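Local coordinates for protein PfkB (Polaromonas sp. JS666, PDB 4DU5) that probably transfers a phosphoryl group from ATP to a sugar or related alcohol, as a carbohydrate kinase of the PfkB family, at residues P171-R174 against K175-L179; D178-A182 against A183-V187; Y259-E263 against A264-R268; D285-A288 against V289-S293; V305-G308 against A309-A313. All blocks are in the same frame, centred on the assembly; numbering follows the deposited sequence.

Contact 1 of 5, residues P171-R174 against K175-L179; sequences PAAR and KTMDL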
loop_
_atom_site.group_PDB
_atom_site.type_symbol
_atom_site.label_atom_id
_atom_site.label_comp_id
_atom_site.label_asym_id
_atom_site.label_seq_id
_atom_site.Cartn_x
_atom_site.Cartn_y
_atom_site.Cartn_z
ATOM N N PRO A 171 5.259 -6.743 -24.903
ATOM C CA PRO A 171 4.450 -7.004 -26.094
ATOM C C PRO A 171 3.575 -5.801 -26.525
ATOM O O PRO A 171 3.542 -5.456 -27.723
ATOM C CB PRO A 171 3.549 -8.180 -25.662
ATOM C CG PRO A 171 3.891 -8.449 -24.210
ATOM C CD PRO A 171 5.270 -7.909 -24.013
ATOM N N ALA A 172 2.890 -5.174 -25.555
ATOM C CA ALA A 172 1.932 -4.102 -25.814
ATOM C C ALA A 172 2.606 -2.783 -26.209
ATOM O O ALA A 172 2.038 -1.994 -26.962
ATOM C CB ALA A 172 1.036 -3.898 -24.619
ATOM N N ALA A 173 3.804 -2.545 -25.693
ATOM C CA ALA A 173 4.568 -1.361 -26.073
ATOM C C ALA A 173 4.966 -1.544 -27.533
ATOM O O ALA A 173 4.502 -0.793 -28.393
ATOM C CB ALA A 173 5.793 -1.172 -25.164
ATOM N N ARG A 174 5.780 -2.572 -27.797
ATOM C CA ARG A 174 6.095 -3.021 -29.149
ATOM C C ARG A 174 4.934 -2.910 -30.128
ATOM O O ARG A 174 5.087 -2.295 -31.182
ATOM C CB ARG A 174 6.616 -4.458 -29.133
ATOM C CG ARG A 174 7.831 -4.628 -28.278
ATOM C CD ARG A 174 8.920 -5.362 -29.023
ATOM N NE ARG A 174 8.798 -6.813 -28.901
ATOM C CZ ARG A 174 9.370 -7.539 -27.942
ATOM N NH1 ARG A 174 10.110 -6.961 -27.006
ATOM N NH2 ARG A 174 9.194 -8.852 -27.917
ATOM N N LYS A 175 3.783 -3.487 -29.789
ATOM C CA LYS A 175 2.648 -3.499 -30.706
ATOM C C LYS A 175 2.002 -2.126 -30.862
ATOM O O LYS A 175 1.577 -1.730 -31.954
ATOM C CB LYS A 175 1.586 -4.510 -30.252
ATOM C CG LYS A 175 0.894 -5.222 -31.415
ATOM C CD LYS A 175 1.653 -6.544 -31.792
ATOM C CE LYS A 175 1.515 -6.910 -33.295
ATOM N NZ LYS A 175 0.185 -6.475 -33.852
ATOM N N THR A 176 1.901 -1.417 -29.749
ATOM C CA THR A 176 1.415 -0.032 -29.739
ATOM C C THR A 176 2.180 0.853 -30.755
ATOM O O THR A 176 1.573 1.564 -31.554
ATOM C CB THR A 176 1.462 0.524 -28.282
ATOM O OG1 THR A 176 0.154 0.401 -27.702
ATOM C CG2 THR A 176 1.851 1.942 -28.245
HETATM N N MSE A 177 3.510 0.769 -30.736
HETATM C CA MSE A 177 4.347 1.527 -31.651
HETATM C C MSE A 177 4.156 1.094 -33.111
HETATM O O MSE A 177 3.771 1.925 -33.941
HETATM C CB MSE A 177 5.805 1.475 -31.198
HETATM C CG MSE A 177 6.044 2.327 -29.952
HETATM SE SE MSE A 177 7.665 1.940 -28.867
HETATM C CE MSE A 177 6.845 1.949 -27.101
ATOM N N ASP A 178 4.389 -0.202 -33.393
ATOM C CA ASP A 178 4.152 -0.842 -34.703
ATOM C C ASP A 178 2.902 -0.309 -35.390
ATOM O O ASP A 178 2.931 0.104 -36.554
ATOM C CB ASP A 178 4.029 -2.366 -34.546
ATOM C CG ASP A 178 5.386 -3.070 -34.371
ATOM O OD1 ASP A 178 6.439 -2.436 -34.545
ATOM O OD2 ASP A 178 5.418 -4.278 -34.061
ATOM N N LEU A 179 1.812 -0.305 -34.640
ATOM C CA LEU A 179 0.511 0.044 -35.151
ATOM C C LEU A 179 0.535 1.485 -35.628
ATOM O O LEU A 179 0.173 1.791 -36.771
ATOM C CB LEU A 179 -0.501 -0.130 -34.020
ATOM C CG LEU A 179 -1.763 -1.007 -34.069
ATOM C CD1 LEU A 179 -1.925 -1.849 -35.331
ATOM C CD2 LEU A 179 -1.761 -1.878 -32.818
#

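Contact 2 of 5, residues D178-A182 against A183-V187; sequences DLMRA and AGRSV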
loop_
_atom_site.group_PDB
_atom_site.type_symbol
_atom_site.label_atom_id
_atom_site.label_comp_id
_atom_site.label_asym_id
_atom_site.label_seq_id
_atom_site.Cartn_x
_atom_site.Cartn_y
_atom_site.Cartn_z
ATOM N N ASP A 178 4.389 -0.202 -33.393
ATOM C CA ASP A 178 4.152 -0.842 -34.703
ATOM C C ASP A 178 2.902 -0.309 -35.390
ATOM O O ASP A 178 2.931 0.104 -36.554
ATOM C CB ASP A 178 4.029 -2.366 -34.546
ATOM C CG ASP A 178 5.386 -3.070 -34.371
ATOM O OD1 ASP A 178 6.439 -2.436 -34.545
ATOM O OD2 ASP A 178 5.418 -4.278 -34.061
ATOM N N LEU A 179 1.812 -0.305 -34.640
ATOM C CA LEU A 179 0.511 0.044 -35.151
ATOM C C LEU A 179 0.535 1.485 -35.628
ATOM O O LEU A 179 0.173 1.791 -36.771
ATOM C CB LEU A 179 -0.501 -0.130 -34.020
ATOM C CG LEU A 179 -1.763 -1.007 -34.069
ATOM C CD1 LEU A 179 -1.925 -1.849 -35.331
ATOM C CD2 LEU A 179 -1.761 -1.878 -32.818
HETATM N N MSE A 180 0.994 2.365 -34.745
HETATM C CA MSE A 180 1.005 3.793 -34.974
HETATM C C MSE A 180 1.919 4.215 -36.140
HETATM O O MSE A 180 1.645 5.206 -36.834
HETATM C CB MSE A 180 1.440 4.469 -33.689
HETATM C CG MSE A 180 0.950 5.869 -33.539
HETATM SE SE MSE A 180 -0.958 5.758 -33.391
HETATM C CE MSE A 180 -1.359 7.580 -32.790
ATOM N N ARG A 181 2.994 3.462 -36.355
ATOM C CA ARG A 181 3.889 3.723 -37.474
ATOM C C ARG A 181 3.226 3.323 -38.778
ATOM O O ARG A 181 2.943 4.184 -39.605
ATOM C CB ARG A 181 5.252 3.033 -37.301
ATOM C CG ARG A 181 6.414 3.794 -38.002
ATOM C CD ARG A 181 7.749 3.738 -37.177
ATOM N NE ARG A 181 8.754 4.689 -37.676
ATOM C CZ ARG A 181 10.083 4.512 -37.631
ATOM N NH1 ARG A 181 10.621 3.399 -37.106
ATOM N NH2 ARG A 181 10.885 5.458 -38.119
ATOM N N ALA A 182 2.956 2.029 -38.953
ATOM C CA ALA A 182 2.313 1.543 -40.181
ATOM C C ALA A 182 1.169 2.448 -40.632
ATOM O O ALA A 182 0.996 2.667 -41.820
ATOM C CB ALA A 182 1.842 0.110 -40.035
ATOM N N ALA A 183 0.421 3.016 -39.699
ATOM C CA ALA A 183 -0.620 3.965 -40.086
ATOM C C ALA A 183 -0.077 5.363 -40.359
ATOM O O ALA A 183 -0.833 6.288 -40.661
ATOM C CB ALA A 183 -1.684 4.018 -39.053
ATOM N N GLY A 184 1.239 5.518 -40.243
ATOM C CA GLY A 184 1.897 6.773 -40.568
ATOM C C GLY A 184 1.566 7.863 -39.575
ATOM O O GLY A 184 1.472 9.040 -39.930
ATOM N N ARG A 185 1.355 7.470 -38.328
ATOM C CA ARG A 185 1.293 8.453 -37.278
ATOM C C ARG A 185 2.662 8.569 -36.666
ATOM O O ARG A 185 3.576 7.751 -36.892
ATOM C CB ARG A 185 0.277 8.089 -36.198
ATOM C CG ARG A 185 -1.042 8.858 -36.269
ATOM C CD ARG A 185 -2.053 8.160 -37.152
ATOM N NE ARG A 185 -3.356 8.821 -37.151
ATOM C CZ ARG A 185 -4.341 8.521 -38.000
ATOM N NH1 ARG A 185 -4.182 7.571 -38.928
ATOM N NH2 ARG A 185 -5.491 9.174 -37.924
ATOM N N SER A 186 2.758 9.592 -35.839
ATOM C CA SER A 186 3.988 10.040 -35.280
ATOM C C SER A 186 4.250 9.376 -33.912
ATOM O O SER A 186 3.398 9.313 -33.051
ATOM C CB SER A 186 3.901 11.561 -35.234
ATOM O OG SER A 186 4.964 12.110 -34.521
ATOM N N VAL A 187 5.445 8.850 -33.740
ATOM C CA VAL A 187 5.807 8.179 -32.508
ATOM C C VAL A 187 7.058 8.756 -31.881
ATOM O O VAL A 187 8.077 8.911 -32.533
ATOM C CB VAL A 187 5.991 6.661 -32.719
ATOM C CG1 VAL A 187 6.676 6.012 -31.525
ATOM C CG2 VAL A 187 4.644 6.023 -32.938
#

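Contact 3 of 5, residues Y259-E263 against A264-R268; sequences YFDGE and AGSGR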
loop_
_atom_site.group_PDB
_atom_site.type_symbol
_atom_site.label_atom_id
_atom_site.label_comp_id
_atom_site.label_asym_id
_atom_site.label_seq_id
_atom_site.Cartn_x
_atom_site.Cartn_y
_atom_site.Cartn_z
ATOM N N TYR A 259 21.545 18.498 -28.036
ATOM C CA TYR A 259 21.991 18.307 -29.408
ATOM C C TYR A 259 20.884 17.644 -30.187
ATOM O O TYR A 259 20.304 16.653 -29.727
ATOM C CB TYR A 259 23.154 17.331 -29.456
ATOM C CG TYR A 259 23.620 16.991 -30.864
ATOM C CD1 TYR A 259 24.287 17.941 -31.634
ATOM C CD2 TYR A 259 23.426 15.730 -31.407
ATOM C CE1 TYR A 259 24.747 17.662 -32.898
ATOM C CE2 TYR A 259 23.886 15.424 -32.701
ATOM C CZ TYR A 259 24.554 16.409 -33.436
ATOM O OH TYR A 259 25.035 16.174 -34.705
ATOM N N PHE A 260 20.621 18.141 -31.385
ATOM C CA PHE A 260 19.617 17.504 -32.204
ATOM C C PHE A 260 20.196 17.039 -33.518
ATOM O O PHE A 260 21.093 17.695 -34.070
ATOM C CB PHE A 260 18.407 18.406 -32.406
ATOM C CG PHE A 260 18.653 19.550 -33.285
ATOM C CD1 PHE A 260 18.553 19.424 -34.657
ATOM C CD2 PHE A 260 18.957 20.756 -32.762
ATOM C CE1 PHE A 260 18.770 20.494 -35.488
ATOM C CE2 PHE A 260 19.166 21.832 -33.574
ATOM C CZ PHE A 260 19.075 21.698 -34.932
ATOM N N ASP A 261 19.684 15.910 -34.012
ATOM C CA ASP A 261 20.180 15.281 -35.241
ATOM C C ASP A 261 18.987 14.742 -35.995
ATOM O O ASP A 261 18.432 13.700 -35.650
ATOM C CB ASP A 261 21.202 14.169 -34.919
ATOM C CG ASP A 261 21.597 13.325 -36.133
ATOM O OD1 ASP A 261 21.110 13.514 -37.267
ATOM O OD2 ASP A 261 22.442 12.440 -35.956
ATOM N N GLY A 262 18.599 15.463 -37.036
ATOM C CA GLY A 262 17.404 15.115 -37.785
ATOM C C GLY A 262 17.640 15.260 -39.255
ATOM O O GLY A 262 18.703 15.689 -39.659
ATOM N N GLU A 263 16.614 14.929 -40.035
ATOM C CA GLU A 263 16.667 14.847 -41.495
ATOM C C GLU A 263 16.962 16.186 -42.184
ATOM O O GLU A 263 17.649 16.210 -43.197
ATOM C CB GLU A 263 15.338 14.292 -42.032
ATOM C CG GLU A 263 15.229 12.779 -42.178
ATOM C CD GLU A 263 13.791 12.311 -42.526
ATOM O OE1 GLU A 263 13.650 11.198 -43.093
ATOM O OE2 GLU A 263 12.803 13.052 -42.224
ATOM N N ALA A 264 16.398 17.276 -41.666
ATOM C CA ALA A 264 16.775 18.647 -42.040
ATOM C C ALA A 264 18.207 19.125 -41.648
ATOM O O ALA A 264 18.708 20.060 -42.248
ATOM C CB ALA A 264 15.759 19.613 -41.494
ATOM N N GLY A 265 18.843 18.509 -40.640
ATOM C CA GLY A 265 20.188 18.883 -40.197
ATOM C C GLY A 265 20.416 18.696 -38.708
ATOM O O GLY A 265 19.514 18.242 -38.017
ATOM N N SER A 266 21.621 19.055 -38.223
ATOM C CA SER A 266 22.019 18.942 -36.803
ATOM C C SER A 266 22.254 20.305 -36.176
ATOM O O SER A 266 22.325 21.320 -36.869
ATOM C CB SER A 266 23.324 18.145 -36.650
ATOM O OG SER A 266 23.327 16.920 -37.367
ATOM N N GLY A 267 22.426 20.330 -34.866
ATOM C CA GLY A 267 22.626 21.584 -34.168
ATOM C C GLY A 267 22.742 21.456 -32.668
ATOM O O GLY A 267 22.677 20.371 -32.136
ATOM N N ARG A 268 22.951 22.569 -31.982
ATOM C CA ARG A 268 22.933 22.579 -30.525
ATOM C C ARG A 268 22.019 23.695 -30.107
ATOM O O ARG A 268 21.858 24.677 -30.831
ATOM C CB ARG A 268 24.319 22.776 -29.909
ATOM C CG ARG A 268 25.377 21.963 -30.576
ATOM C CD ARG A 268 26.425 21.466 -29.606
ATOM N NE ARG A 268 27.134 20.306 -30.160
ATOM C CZ ARG A 268 27.683 19.329 -29.430
ATOM N NH1 ARG A 268 27.613 19.369 -28.100
ATOM N NH2 ARG A 268 28.295 18.305 -30.029
#

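Contact 4 of 5, residues D285-A288 against V289-S293; sequences DGFA and VGVIS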
loop_
_atom_site.group_PDB
_atom_site.type_symbol
_atom_site.label_atom_id
_atom_site.label_comp_id
_atom_site.label_asym_id
_atom_site.label_seq_id
_atom_site.Cartn_x
_atom_site.Cartn_y
_atom_site.Cartn_z
ATOM N N ASP A 285 11.192 14.772 -18.119
ATOM C CA ASP A 285 9.769 14.861 -18.398
ATOM C C ASP A 285 9.392 16.240 -18.942
ATOM O O ASP A 285 8.581 16.345 -19.864
ATOM C CB ASP A 285 8.927 14.489 -17.165
ATOM C CG ASP A 285 9.159 13.021 -16.683
ATOM O OD1 ASP A 285 9.405 12.069 -17.504
ATOM O OD2 ASP A 285 9.048 12.837 -15.443
ATOM N N GLY A 286 9.993 17.290 -18.409
ATOM C CA GLY A 286 9.725 18.595 -18.936
ATOM C C GLY A 286 10.255 18.670 -20.340
ATOM O O GLY A 286 9.579 19.135 -21.287
ATOM N N PHE A 287 11.477 18.188 -20.492
ATOM C CA PHE A 287 12.075 18.234 -21.781
ATOM C C PHE A 287 11.106 17.672 -22.814
ATOM O O PHE A 287 10.724 18.403 -23.707
ATOM C CB PHE A 287 13.451 17.581 -21.821
ATOM C CG PHE A 287 14.205 17.912 -23.051
ATOM C CD1 PHE A 287 14.948 19.087 -23.125
ATOM C CD2 PHE A 287 14.130 17.083 -24.170
ATOM C CE1 PHE A 287 15.634 19.420 -24.278
ATOM C CE2 PHE A 287 14.821 17.402 -25.348
ATOM C CZ PHE A 287 15.568 18.574 -25.409
ATOM N N ALA A 288 10.641 16.433 -22.670
ATOM C CA ALA A 288 9.784 15.828 -23.724
ATOM C C ALA A 288 8.460 16.525 -23.912
ATOM O O ALA A 288 7.967 16.592 -25.044
ATOM C CB ALA A 288 9.557 14.337 -23.528
ATOM N N VAL A 289 7.872 17.032 -22.827
ATOM C CA VAL A 289 6.649 17.840 -22.985
ATOM C C VAL A 289 6.942 19.055 -23.865
ATOM O O VAL A 289 6.186 19.383 -24.748
ATOM C CB VAL A 289 6.060 18.297 -21.655
ATOM C CG1 VAL A 289 4.808 19.116 -21.902
ATOM C CG2 VAL A 289 5.692 17.084 -20.784
ATOM N N GLY A 290 8.085 19.684 -23.646
ATOM C CA GLY A 290 8.511 20.791 -24.498
ATOM C C GLY A 290 8.695 20.447 -25.964
ATOM O O GLY A 290 8.134 21.132 -26.841
ATOM N N VAL A 291 9.453 19.382 -26.261
ATOM C CA VAL A 291 9.786 19.170 -27.663
ATOM C C VAL A 291 8.673 18.529 -28.419
ATOM O O VAL A 291 8.517 18.806 -29.610
ATOM C CB VAL A 291 11.194 18.524 -27.917
ATOM C CG1 VAL A 291 11.892 18.316 -26.610
ATOM C CG2 VAL A 291 11.120 17.229 -28.722
ATOM N N ILE A 292 7.868 17.723 -27.724
ATOM C CA ILE A 292 6.706 17.062 -28.329
ATOM C C ILE A 292 5.614 18.082 -28.665
ATOM O O ILE A 292 5.097 18.118 -29.795
ATOM C CB ILE A 292 6.178 15.921 -27.423
ATOM C CG1 ILE A 292 7.195 14.764 -27.400
ATOM C CG2 ILE A 292 4.731 15.433 -27.828
ATOM C CD1 ILE A 292 6.662 13.548 -26.697
ATOM N N SER A 293 5.301 18.950 -27.719
ATOM C CA SER A 293 4.264 19.920 -27.990
ATOM C C SER A 293 4.653 20.897 -29.107
ATOM O O SER A 293 3.827 21.234 -29.937
ATOM C CB SER A 293 3.834 20.645 -26.719
ATOM O OG SER A 293 4.901 21.410 -26.201
#

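Contact 5 of 5, residues V305-G308 against A309-A313; sequences VKRG and AWIGA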
loop_
_atom_site.group_PDB
_atom_site.type_symbol
_atom_site.label_atom_id
_atom_site.label_comp_id
_atom_site.label_asym_id
_atom_site.label_seq_id
_atom_site.Cartn_x
_atom_site.Cartn_y
_atom_site.Cartn_z
ATOM N N VAL A 305 13.348 22.231 -29.474
ATOM C CA VAL A 305 14.342 21.849 -28.465
ATOM C C VAL A 305 14.503 22.931 -27.405
ATOM O O VAL A 305 14.741 22.624 -26.245
ATOM C CB VAL A 305 15.693 21.527 -29.090
ATOM C CG1 VAL A 305 16.614 20.930 -28.069
ATOM C CG2 VAL A 305 15.500 20.585 -30.235
ATOM N N LYS A 306 14.356 24.196 -27.791
ATOM C CA LYS A 306 14.512 25.231 -26.784
ATOM C C LYS A 306 13.294 25.272 -25.888
ATOM O O LYS A 306 13.437 25.439 -24.669
ATOM C CB LYS A 306 14.885 26.611 -27.343
ATOM C CG LYS A 306 13.758 27.407 -27.946
ATOM C CD LYS A 306 13.736 28.833 -27.457
ATOM C CE LYS A 306 15.113 29.446 -27.474
ATOM N NZ LYS A 306 14.959 30.936 -27.370
ATOM N N ARG A 307 12.106 25.061 -26.466
ATOM C CA ARG A 307 10.939 24.884 -25.588
ATOM C C ARG A 307 11.201 23.724 -24.605
ATOM O O ARG A 307 11.170 23.917 -23.382
ATOM C CB ARG A 307 9.628 24.680 -26.336
ATOM C CG ARG A 307 8.442 24.600 -25.361
ATOM C CD ARG A 307 7.181 24.181 -26.007
ATOM N NE ARG A 307 6.737 25.152 -26.996
ATOM C CZ ARG A 307 5.707 24.971 -27.825
ATOM N NH1 ARG A 307 5.019 23.838 -27.822
ATOM N NH2 ARG A 307 5.358 25.922 -28.667
ATOM N N GLY A 308 11.493 22.543 -25.149
ATOM C CA GLY A 308 11.914 21.407 -24.347
ATOM C C GLY A 308 12.868 21.847 -23.267
ATOM O O GLY A 308 12.648 21.579 -22.065
ATOM N N ALA A 309 13.915 22.549 -23.693
ATOM C CA ALA A 309 14.943 23.000 -22.770
ATOM C C ALA A 309 14.412 23.990 -21.725
ATOM O O ALA A 309 14.732 23.844 -20.553
ATOM C CB ALA A 309 16.183 23.561 -23.526
ATOM N N TRP A 310 13.584 24.969 -22.113
ATOM C CA TRP A 310 12.996 25.885 -21.102
ATOM C C TRP A 310 12.200 25.111 -20.043
ATOM O O TRP A 310 12.450 25.266 -18.859
ATOM C CB TRP A 310 12.159 27.034 -21.720
ATOM C CG TRP A 310 11.574 27.982 -20.685
ATOM C CD1 TRP A 310 12.269 28.877 -19.882
ATOM C CD2 TRP A 310 10.195 28.102 -20.305
ATOM N NE1 TRP A 310 11.396 29.538 -19.034
ATOM C CE2 TRP A 310 10.123 29.082 -19.269
ATOM C CE3 TRP A 310 9.010 27.476 -20.732
ATOM C CZ2 TRP A 310 8.915 29.461 -18.675
ATOM C CZ3 TRP A 310 7.796 27.859 -20.129
ATOM C CH2 TRP A 310 7.764 28.844 -19.112
ATOM N N ILE A 311 11.273 24.257 -20.473
ATOM C CA ILE A 311 10.445 23.501 -19.535
ATOM C C ILE A 311 11.284 22.601 -18.628
ATOM O O ILE A 311 10.998 22.502 -17.417
ATOM C CB ILE A 311 9.356 22.674 -20.233
ATOM C CG1 ILE A 311 8.596 23.546 -21.236
ATOM C CG2 ILE A 311 8.422 22.135 -19.215
ATOM C CD1 ILE A 311 7.390 22.894 -21.881
ATOM N N GLY A 312 12.309 21.962 -19.195
ATOM C CA GLY A 312 13.222 21.117 -18.401
ATOM C C GLY A 312 13.865 21.867 -17.249
ATOM O O GLY A 312 13.811 21.436 -16.097
ATOM N N ALA A 313 14.452 23.013 -17.561
ATOM C CA ALA A 313 15.056 23.884 -16.557
ATOM C C ALA A 313 14.039 24.454 -15.540
ATOM O O ALA A 313 14.343 24.621 -14.345
ATOM C CB ALA A 313 15.834 25.001 -17.245
#

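Contact 1 of 5, residues P171-R174 against K175-L179
Pro171 and Lys175 meet through the backbone, the Lys175 N-H reaching Pro171 O at 2.9 Å, while the lysine chain bends outward at CG and leaves the helix. One residue on, Ala172 O takes the amide N of Thr176 at 2.8 Å. The Thr176 side chain rises over the same carbonyl, its CB close by, and packs on Leu156 of strand 153-159. Ala173 adds the apolar contact of the turn: its CB touches CE of selenomethionine Met177 at 3.8 Å. That chain starts with CG anti to its own carbonyl carbon (chi1 -73°) and folds back at the selenium, which brings the terminal methyl over Ala173, where Leu211 of helix 201-212 covers both. Arg174 O receives the Asp178 amide N at 3.1 Å, and the Asp178 carboxylate lies near that oxygen. The two charged ends stay apart, Arg174 NE lying 6.7 Å from Asp178 OD2; Arg174 NE makes a long, weak ion pair with Asp210, and Asp178 OD1 forms a salt bridge with Arg214. An alanine in place of Asp178 would probably leave the Arg214 guanidinium without this carboxylate mate and weaken the tie between helix and loop. The ladder of i to i+4 bonds is that of an alpha helix, here the connecting helix 169-182 of a beta-alpha-beta crossover between strands 153-159 and 186-190.

Contact 2 of 5, residues D178-A182 against A183-V187
The helix ends as Gly184 turns to a positive phi of 70°, so that the Arg185 amide N folds back onto Met180 O at 2.7 Å while Ala183 N still makes a helical bond to Leu179 O at 3.2 Å. A second bond back, from Gly184 N to Arg181 O, is modelled too short for its length to be trusted. Beyond this turn the chain reverses, and selenomethionine Met180 fills the angle between helix and strand. Its CG lies anti to the backbone N (chi1 -154°), which carries the chain out over the returning segment. There Met180 CG meets Arg185 CB at 3.5 Å, and the terminal Met180 CE continues along the arginine to Arg185 CG at 3.7 Å. Val187 closes the corner from the strand side, its CG2 coming to Met180 CB at 3.6 Å; the two side chains cross obliquely, and Leu156 of strand 153-159 packs on both. The polar ends lead elsewhere. Arg181 reaches Asp216 in a salt bridge and the Gly245 carbonyl in a hydrogen bond, and Ser186 OG bonds to His155 ND1. Arg185 touches Met180 with its aliphatic base while NE makes a weak bond to Ala153 O. This is a Schellman motif, placed where a beta-alpha-beta unit passes from helix 169-182 into strand 186-190 of the central sheet.

Contact 3 of 5, residues Y259-E263 against A264-R268
Tyr259 and Phe260 lean from one strand across the other, on opposite faces of the pair. The first torsion of Tyr259, 176°, swings its ring away from the backbone N and over the partner strand, with CD1 beside Gly267 O and the hydroxyl beyond it at Ser266. Ser266 OG gives a weak hydrogen bond to Tyr259 OH at 3.2 Å, and its CB lies against the same oxygen. On this face the Arg268 guanidinium lays one face over Tyr259 CD1, with Arg268 NE 4.0 Å from that atom, and its NH2 forms a salt bridge with Glu235; Asp261, also here, is paired with Arg242. The strands run antiparallel, 176° between their directions, and form a beta hairpin closed by a type I turn from Gly262 to Gly265, whose backbone is bonded both ways, with Gly265 N to Gly262 O at 3.0 Å. The hairpin makes up the last two strands at one end of the central sheet. On the other face, Phe260 spreads its ring over the bare backbone of Gly267. Gly267 N sits 3.6 Å above the Phe260 ring plane, over its centre, and the Gly267 CA makes a CH-pi contact 3.9 Å from the ring centroid, while Gly265 O approaches the ring edge. Replacing Phe260 by a serine would probably uncover the Gly267 peptide and open a gap toward Val301 and Pro302 of helix 301-316. Beside the ring, the main chains exchange two hydrogen bonds, Phe260 N to Gly267 O and Gly267 N to Phe260 O, each 3.1 Å long.

Contact 4 of 5, residues D285-A288 against V289-S293
Phe287 and Val291 meet on the buried side of this helical turn, the phenyl ring slanting past the valine so that CE2 lies against Val291 CG1, although the exact placement of the Val291 side chain is uncertain. Beyond them Val250 and Lys252 of strand 248-252 receive the ring. The tight part is the enclosed run from Phe287 to Ile292. Val289, over the Asp285 carbonyl, turns toward Val64 and Leu68 of helix 60-70, and Ile292 packs against His155 and His157 of strand 153-159. Ala288 and Ile292 are more loosely matched, Ala288 CB to Ile292 CD1 being 4.4 Å, yet both are buried. The looser side is the N-terminal one, where the partly exposed Asp285, whose CB is directed away from the following turn, touches Asn63. Asp285 ends the Gly-Ala-Gly-Asp sequence of the PfkB family, which in relatives lies at the active site, and a similar place is likely here. Gly286 and Gly290 are joined by a backbone hydrogen bond, Gly290 N to Gly286 O, 2.8 Å. Val289 O is gripped twice, by Ser293 N and by Ser293 OG at 2.8 Å. The buried serine hydroxyl, used as donor there, can accept from Arg307 NH1, which implies a largely apolar packing surface in which Ser293 gives a polar link to the next helix.

Contact 5 of 5, residues V305-G308 against A309-A313
Helix 301-316, which follows helix 283-296 in the alpha/beta fold of this kinase and packs on it, includes this run of turns, in which Arg307 and Ile311 lie side by side. Four successive i to i+4 bonds hold it, the one from Ile311 N to Arg307 O being nearly straight at 171° and 2.9 Å long. Gly312 N likewise bonds to Gly308 O at 2.9 Å, and both glycines lie buried. The Arg307 guanidinium forms a salt bridge with Asp297 besides its link to Ser293. Arg328 comes near NH2 with like charge. Val305 faces the neighbouring helix and the sheet, against Phe287 and Val269, whereas the exposed Lys306 leads outward past Val269. Ala309 stays close to the helix, its methyl over Val305 O. Trp310 sends its indole off to Phe272, which it meets edge-to-face, and to Pro326, leaving only its CB near the preceding turn, with Trp310 CB 3.6 Å from Lys306 O. Ile311 packs on Leu71 and Pro326, and its CD1 reaches the aliphatic part of the arginine, 4.0 Å from Arg307 CG.

Overall arrangement
The five contacts follow one another along the chain. Contacts 1 and 2 share helix 169-182, with centres about 10 Å apart, and join where Met177 packs on Val187. Contact 3 is the hairpin ending the nine-stranded sheet that contact 2 enters through strand 186-190; their centres are about 22 Å apart. Contacts 4 and 5 lie on successive helices, 283-296 and 301-316, with centres about 7 Å apart, and contact 5 also meets contact 3 where Val305 packs on Phe260. On strand 153-159, Leu156 and Ala158 receive helix 169-182 while the alternate residues His155 and His157 receive helix 283-296, consistent with helices sandwiching the sheet in a ribokinase-like fold.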